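DegQ (Legionella fallonii, PDB 3PV2) probably degrades misfolded proteins as a trypsin-fold serine protease of the HtrA family with two PDZ domains, working in self-compartmentalizing 12-subunit assemblies. Local coordinates at residues B[262-267]-B[318-323]; B[425-428]-B[434-437]. All coordinates share one frame; numbering follows the deposited sequence.

How the contacts relate
From the N terminus the chain first builds the two six-stranded barrels of the trypsin fold, then enters the first PDZ domain through strand 262-266. Contact 1 closes a loop of 50 residues when helix 318-325 returns to that strand. Contact 2 lies in the second PDZ domain and closes a much shorter loop, with five residues joining helix 421-428 to strand 435-441. The loops neither nest nor cross: they follow in series, their centres about 39 Å apart and their nearest atoms about 20 Å. Neighbouring subunits pack near both: Phe263 and Gln265 meet strand 444-450 of a second subunit, and Leu436 packs on Leu271 of a fourth.

Contact 1: residues B[262-267]-B[318-323]; sequences IFVQHL and TQVKTT
Val264 and Val320 meet at the centre, where strand 262-266 and helix 318-323 run at 145° with axes 8.6 Å apart. The CG2 branch of Val264 does the touching, 4.2 Å from Val320 CB and 4.4 Å from Lys321 CE, so one methyl settles against the first residue and beside CE of the second. Val320 holds CG1 anti to its backbone N (chi1 165°), which presents that methyl to Ile262 CD1 at 4.3 Å. Ile306 of the sheet lies against both Ile262 and Val264, and Ile309 against Val320.

Lys321 has a chi1 of -25°, close to eclipsed, and its arm runs out along the strand edge, reaching Val264 N and O through two waters. NZ gives a hydrogen bond of 2.6 Å to water 2 and a weak one to water 1, which accepts from Val264 N at 3.1 Å. Water 2 bonds weakly to Val264 O, leaving solvent on the strand edge turned away from strand 284-289. This edge, facing the helix, corresponds to the peptide-binding groove of a PDZ domain, where a bound peptide would probably add to the sheet.

Contact 2: residues B[425-428]-B[434-437]; sequences QTIA and ELLV
Ala428 and Leu435 form the closest backbone pair, with CA atoms 6.4 Å apart, where the last turn of helix 421-428 faces the start of strand 435-441. Beyond that point the main chains diverge: Ala428 CA lies 9.0 Å from Leu436 CA and 9.6 Å from Val437 CA. The approach is therefore local, confined to one end of each element, and helical torsions at Ile427 (phi -60°, psi -40°) give way to extended ones at Leu435. The strand is anchored on the sheet side, where the backbones of Leu435 and Val437 bond to Val450 and Leu448 of strand 444-450.

Leu435 carries the contact. Its CB points toward the helix, and CG stands anti to the backbone N (chi1 174°), which sends both methyls out to the helix while they diverge from each other. CD2 touches Ala428 CB at 4.1 Å, and CD1 comes alongside the helix backbone, 4.2 Å from Ala428 CA.

This helix, joined to the next strand of the sheet by a five-residue connection, corresponds in a PDZ domain to the helix that lines the peptide groove; here Leu435 packs against Ile427 and Ala428, the last residues of segment 425-428.

Ile427 meets the same leucine through its CG2 branch, which lies 4.3 Å from Leu435 CD1, so that Leu435 CD1 spans two consecutive helix residues. The small side chain of Ala428 is consistent with the close approach of the backbones. Ala413 of strand 409-413 and Asn414 touch both Ile427 and Leu435, extending the apolar layer into the sheet. Leu436 faces elsewhere, onto Leu449 and onto Leu271 of a fourth subunit, while Gln425 NE2 is hydrogen-bonded to Glu378 of a second subunit.

Contact 1: residues B[262-267]-B[318-323]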
ATOM      1  N   ILE B 262      42.208  30.817  20.111  1.00 44.04           N
ATOM      2  CA  ILE B 262      42.606  31.254  18.750  1.00 46.70           C
ATOM      3  C   ILE B 262      42.279  30.278  17.628  1.00 46.84           C
ATOM      4  O   ILE B 262      42.540  29.077  17.759  1.00 47.63           O
ATOM      5  CB  ILE B 262      44.087  31.358  18.653  1.00 46.87           C
ATOM      6  CG1 ILE B 262      44.681  29.954  18.792  1.00 45.44           C
ATOM      7  CG2 ILE B 262      44.598  32.266  19.747  1.00 49.42           C
ATOM      8  CD1 ILE B 262      46.011  29.818  18.176  1.00 44.86           C
ATOM      9  N   PHE B 263      41.809  30.805  16.504  1.00 44.70           N
ATOM     10  CA  PHE B 263      41.587  30.002  15.361  1.00 42.86           C
ATOM     11  C   PHE B 263      42.779  30.132  14.449  1.00 39.96           C
ATOM     12  O   PHE B 263      43.325  31.237  14.270  1.00 36.94           O
ATOM     13  CB  PHE B 263      40.359  30.540  14.647  1.00 46.30           C
ATOM     14  CG  PHE B 263      39.033  30.131  15.253  1.00 52.66           C
ATOM     15  CD1 PHE B 263      38.720  30.430  16.590  1.00 60.26           C
ATOM     16  CD2 PHE B 263      38.037  29.558  14.424  1.00 60.64           C
ATOM     17  CE1 PHE B 263      37.444  30.108  17.130  1.00 62.96           C
ATOM     18  CE2 PHE B 263      36.760  29.219  14.946  1.00 62.79           C
ATOM     19  CZ  PHE B 263      36.460  29.494  16.291  1.00 63.00           C
ATOM     20  N   VAL B 264      43.163  29.037  13.798  1.00 36.49           N
ATOM     21  CA  VAL B 264      44.198  29.076  12.830  1.00 34.11           C
ATOM     22  C   VAL B 264      43.647  28.575  11.472  1.00 34.48           C
ATOM     23  O   VAL B 264      42.576  28.005  11.404  1.00 35.25           O
ATOM     24  CB  VAL B 264      45.399  28.310  13.257  1.00 34.88           C
ATOM     25  CG1 VAL B 264      46.094  29.012  14.431  1.00 33.91           C
ATOM     26  CG2 VAL B 264      45.033  26.848  13.529  1.00 35.35           C
ATOM     27  N   GLN B 265      44.338  28.888  10.398  1.00 34.11           N
ATOM     28  CA  GLN B 265      44.032  28.354   9.112  1.00 34.46           C
ATOM     29  C   GLN B 265      45.374  28.003   8.456  1.00 34.61           C
ATOM     30  O   GLN B 265      46.415  28.490   8.874  1.00 34.40           O
ATOM     31  CB  GLN B 265      43.292  29.340   8.263  1.00 34.33           C
ATOM     32  CG  GLN B 265      44.073  30.452   7.636  1.00 34.04           C
ATOM     33  CD  GLN B 265      43.146  31.492   6.974  1.00 34.02           C
ATOM     34  OE1 GLN B 265      42.738  32.366   7.678  1.00 33.84           O
ATOM     35  NE2 GLN B 265      42.797  31.377   5.664  1.00 34.32           N
ATOM     36  N   HIS B 266      45.280  27.195   7.421  1.00 35.12           N
ATOM     37  CA  HIS B 266      46.429  26.728   6.632  1.00 36.16           C
ATOM     38  C   HIS B 266      47.032  27.898   5.899  1.00 35.10           C
ATOM     39  O   HIS B 266      46.307  28.708   5.272  1.00 34.89           O
ATOM     40  CB  HIS B 266      45.974  25.624   5.622  1.00 38.43           C
ATOM     41  CG  HIS B 266      47.106  25.007   4.849  1.00 46.31           C
ATOM     42  ND1 HIS B 266      48.025  24.140   5.424  1.00 53.03           N
ATOM     43  CD2 HIS B 266      47.470  25.135   3.540  1.00 52.38           C
ATOM     44  CE1 HIS B 266      48.917  23.781   4.499  1.00 55.72           C
ATOM     45  NE2 HIS B 266      48.605  24.371   3.354  1.00 54.91           N
ATOM     46  N   LEU B 267      48.346  28.027   5.977  1.00 35.16           N
ATOM     47  CA  LEU B 267      49.025  29.069   5.271  1.00 35.03           C
ATOM     48  C   LEU B 267      49.449  28.427   3.981  1.00 35.55           C
ATOM     49  O   LEU B 267      50.421  27.633   3.938  1.00 36.07           O
ATOM     50  CB  LEU B 267      50.247  29.518   6.103  1.00 35.06           C
ATOM     51  CG  LEU B 267      51.133  30.564   5.425  1.00 35.19           C
ATOM     52  CD1 LEU B 267      50.425  31.859   5.378  1.00 34.82           C
ATOM     53  CD2 LEU B 267      52.576  30.718   6.098  1.00 35.63           C
ATOM     54  N   THR B 318      47.094  22.215  11.186  1.00 49.69           N
ATOM     55  CA  THR B 318      46.559  21.079  11.957  1.00 53.33           C
ATOM     56  C   THR B 318      47.369  20.768  13.225  1.00 53.03           C
ATOM     57  O   THR B 318      46.803  20.432  14.249  1.00 55.03           O
ATOM     58  CB  THR B 318      46.478  19.821  11.106  1.00 55.51           C
ATOM     59  OG1 THR B 318      47.668  19.719  10.306  1.00 59.64           O
ATOM     60  CG2 THR B 318      45.243  19.894  10.212  1.00 56.57           C
ATOM     61  N   GLN B 319      48.654  20.994  13.189  1.00 52.05           N
ATOM     62  CA  GLN B 319      49.495  20.721  14.359  1.00 53.87           C
ATOM     63  C   GLN B 319      49.205  21.622  15.554  1.00 53.07           C
ATOM     64  O   GLN B 319      49.516  21.244  16.664  1.00 54.57           O
ATOM     65  CB  GLN B 319      51.000  20.811  14.046  1.00 53.13           C
ATOM     66  CG  GLN B 319      51.436  20.051  12.908  1.00 55.02           C
ATOM     67  CD  GLN B 319      52.865  20.406  12.507  1.00 61.03           C
ATOM     68  OE1 GLN B 319      53.181  21.551  12.200  1.00 59.90           O
ATOM     69  NE2 GLN B 319      53.742  19.415  12.528  1.00 68.12           N
ATOM     70  N   VAL B 320      48.584  22.780  15.359  1.00 51.69           N
ATOM     71  CA  VAL B 320      48.403  23.682  16.462  1.00 50.56           C
ATOM     72  C   VAL B 320      47.352  23.103  17.377  1.00 53.99           C
ATOM     73  O   VAL B 320      47.506  23.055  18.609  1.00 53.66           O
ATOM     74  CB  VAL B 320      47.992  25.046  15.966  1.00 50.11           C
ATOM     75  CG1 VAL B 320      47.424  25.921  17.108  1.00 43.92           C
ATOM     76  CG2 VAL B 320      49.151  25.699  15.252  1.00 45.27           C
ATOM     77  N   LYS B 321      46.324  22.569  16.750  1.00 57.67           N
ATOM     78  CA  LYS B 321      45.099  22.118  17.435  1.00 61.50           C
ATOM     79  C   LYS B 321      45.475  20.888  18.236  1.00 65.01           C
ATOM     80  O   LYS B 321      45.302  20.805  19.476  1.00 66.43           O
ATOM     81  CB  LYS B 321      44.054  21.824  16.367  1.00 63.31           C
ATOM     82  CG  LYS B 321      44.342  22.669  15.021  1.00 64.88           C
ATOM     83  CD  LYS B 321      43.186  22.687  13.960  1.00 70.70           C
ATOM     84  CE  LYS B 321      42.064  23.707  14.286  1.00 71.59           C
ATOM     85  NZ  LYS B 321      41.260  24.148  13.059  1.00 73.97           N
ATOM     86  N   THR B 322      46.105  19.976  17.519  1.00 66.96           N
ATOM     87  CA  THR B 322      46.823  18.895  18.097  1.00 68.85           C
ATOM     88  C   THR B 322      47.751  19.290  19.252  1.00 69.09           C
ATOM     89  O   THR B 322      47.509  18.870  20.382  1.00 70.73           O
ATOM     90  CB  THR B 322      47.563  18.166  16.959  1.00 70.30           C
ATOM     91  OG1 THR B 322      46.568  17.544  16.109  1.00 70.84           O
ATOM     92  CG2 THR B 322      48.586  17.147  17.487  1.00 70.96           C
ATOM     93  N   THR B 323      48.807  20.056  19.009  1.00 68.00           N
ATOM     94  CA  THR B 323      49.782  20.326  20.070  1.00 67.80           C
ATOM     95  C   THR B 323      49.146  20.999  21.300  1.00 68.36           C
ATOM     96  O   THR B 323      49.577  20.755  22.426  1.00 69.62           O
ATOM     97  CB  THR B 323      50.911  21.241  19.608  1.00 67.13           C
ATOM     98  OG1 THR B 323      51.536  20.697  18.444  1.00 67.20           O
ATOM     99  CG2 THR B 323      51.942  21.438  20.716  1.00 65.82           C
TER
HETATM  100  O   HOH W   1      41.369  26.661  14.755  1.00 48.88           O
HETATM  101  O   HOH W   2      39.854  26.164  12.271  1.00 78.14           O
HETATM  102  O   HOH W   3      47.228  22.748   7.893  1.00 59.65           O

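Contact 2: residues B[425-428]-B[434-437]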
ATOM      1  N   GLN B 425      24.875  49.367  27.359  1.00 33.89           N
ATOM      2  CA  GLN B 425      25.989  48.841  28.139  1.00 34.31           C
ATOM      3  C   GLN B 425      26.296  49.750  29.338  1.00 34.99           C
ATOM      4  O   GLN B 425      26.607  49.294  30.407  1.00 35.15           O
ATOM      5  CB  GLN B 425      27.252  48.726  27.264  1.00 34.94           C
ATOM      6  CG  GLN B 425      27.218  47.512  26.322  1.00 34.46           C
ATOM      7  CD  GLN B 425      28.259  47.560  25.157  1.00 35.72           C
ATOM      8  OE1 GLN B 425      28.702  48.620  24.737  1.00 35.86           O
ATOM      9  NE2 GLN B 425      28.539  46.396  24.599  1.00 35.98           N
ATOM     10  N   THR B 426      26.158  51.047  29.179  1.00 36.02           N
ATOM     11  CA  THR B 426      26.415  51.953  30.280  1.00 38.62           C
ATOM     12  C   THR B 426      25.315  51.718  31.341  1.00 37.28           C
ATOM     13  O   THR B 426      25.621  51.566  32.506  1.00 38.53           O
ATOM     14  CB  THR B 426      26.373  53.411  29.743  1.00 41.18           C
ATOM     15  OG1 THR B 426      27.417  53.603  28.787  1.00 45.74           O
ATOM     16  CG2 THR B 426      26.528  54.468  30.850  1.00 44.93           C
ATOM     17  N   ILE B 427      24.046  51.667  30.928  1.00 35.00           N
ATOM     18  CA  ILE B 427      22.952  51.431  31.881  1.00 34.62           C
ATOM     19  C   ILE B 427      23.095  50.132  32.577  1.00 34.28           C
ATOM     20  O   ILE B 427      22.986  50.096  33.788  1.00 34.60           O
ATOM     21  CB  ILE B 427      21.580  51.561  31.220  1.00 34.00           C
ATOM     22  CG1 ILE B 427      21.383  53.013  30.825  1.00 34.57           C
ATOM     23  CG2 ILE B 427      20.451  51.157  32.165  1.00 33.70           C
ATOM     24  CD1 ILE B 427      20.206  53.277  29.726  1.00 34.12           C
ATOM     25  N   ALA B 428      23.519  49.097  31.864  1.00 33.85           N
ATOM     26  CA  ALA B 428      23.701  47.795  32.437  1.00 33.64           C
ATOM     27  C   ALA B 428      24.775  47.818  33.504  1.00 35.88           C
ATOM     28  O   ALA B 428      24.743  46.978  34.382  1.00 39.27           O
ATOM     29  CB  ALA B 428      24.083  46.767  31.347  1.00 33.25           C
ATOM     30  N   GLU B 434      20.361  43.424  39.237  1.00 41.46           N
ATOM     31  CA  GLU B 434      19.421  43.116  38.191  1.00 39.59           C
ATOM     32  C   GLU B 434      19.383  44.212  37.192  1.00 34.78           C
ATOM     33  O   GLU B 434      19.848  45.349  37.476  1.00 37.50           O
ATOM     34  CB  GLU B 434      18.080  43.005  38.809  1.00 38.50           C
ATOM     35  CG  GLU B 434      17.786  44.336  39.404  1.00 46.16           C
ATOM     36  CD  GLU B 434      16.743  44.282  40.518  1.00 51.56           C
ATOM     37  OE1 GLU B 434      16.436  43.182  41.048  1.00 60.42           O
ATOM     38  OE2 GLU B 434      16.278  45.371  40.835  1.00 55.43           O
ATOM     39  N   LEU B 435      18.891  43.889  36.015  1.00 33.08           N
ATOM     40  CA  LEU B 435      18.653  44.855  34.996  1.00 32.71           C
ATOM     41  C   LEU B 435      17.228  44.691  34.528  1.00 32.47           C
ATOM     42  O   LEU B 435      16.821  43.643  34.048  1.00 32.32           O
ATOM     43  CB  LEU B 435      19.616  44.643  33.814  1.00 32.39           C
ATOM     44  CG  LEU B 435      19.400  45.507  32.553  1.00 32.06           C
ATOM     45  CD1 LEU B 435      19.608  46.979  32.770  1.00 32.37           C
ATOM     46  CD2 LEU B 435      20.321  45.107  31.352  1.00 31.87           C
ATOM     47  N   LEU B 436      16.479  45.791  34.604  1.00 32.57           N
ATOM     48  CA  LEU B 436      15.123  45.815  34.142  1.00 32.49           C
ATOM     49  C   LEU B 436      15.095  46.259  32.697  1.00 32.08           C
ATOM     50  O   LEU B 436      15.581  47.337  32.377  1.00 32.08           O
ATOM     51  CB  LEU B 436      14.309  46.777  34.999  1.00 32.97           C
ATOM     52  CG  LEU B 436      12.862  46.927  34.529  1.00 33.04           C
ATOM     53  CD1 LEU B 436      12.153  45.681  34.917  1.00 33.29           C
ATOM     54  CD2 LEU B 436      12.234  48.225  35.167  1.00 33.57           C
ATOM     55  N   VAL B 437      14.621  45.404  31.792  1.00 31.86           N
ATOM     56  CA  VAL B 437      14.575  45.781  30.347  1.00 31.58           C
ATOM     57  C   VAL B 437      13.119  45.772  29.885  1.00 31.75           C
ATOM     58  O   VAL B 437      12.263  45.004  30.387  1.00 32.04           O
ATOM     59  CB  VAL B 437      15.386  44.884  29.465  1.00 31.34           C
ATOM     60  CG1 VAL B 437      16.772  44.752  30.039  1.00 31.34           C
ATOM     61  CG2 VAL B 437      14.819  43.508  29.503  1.00 31.48           C
TER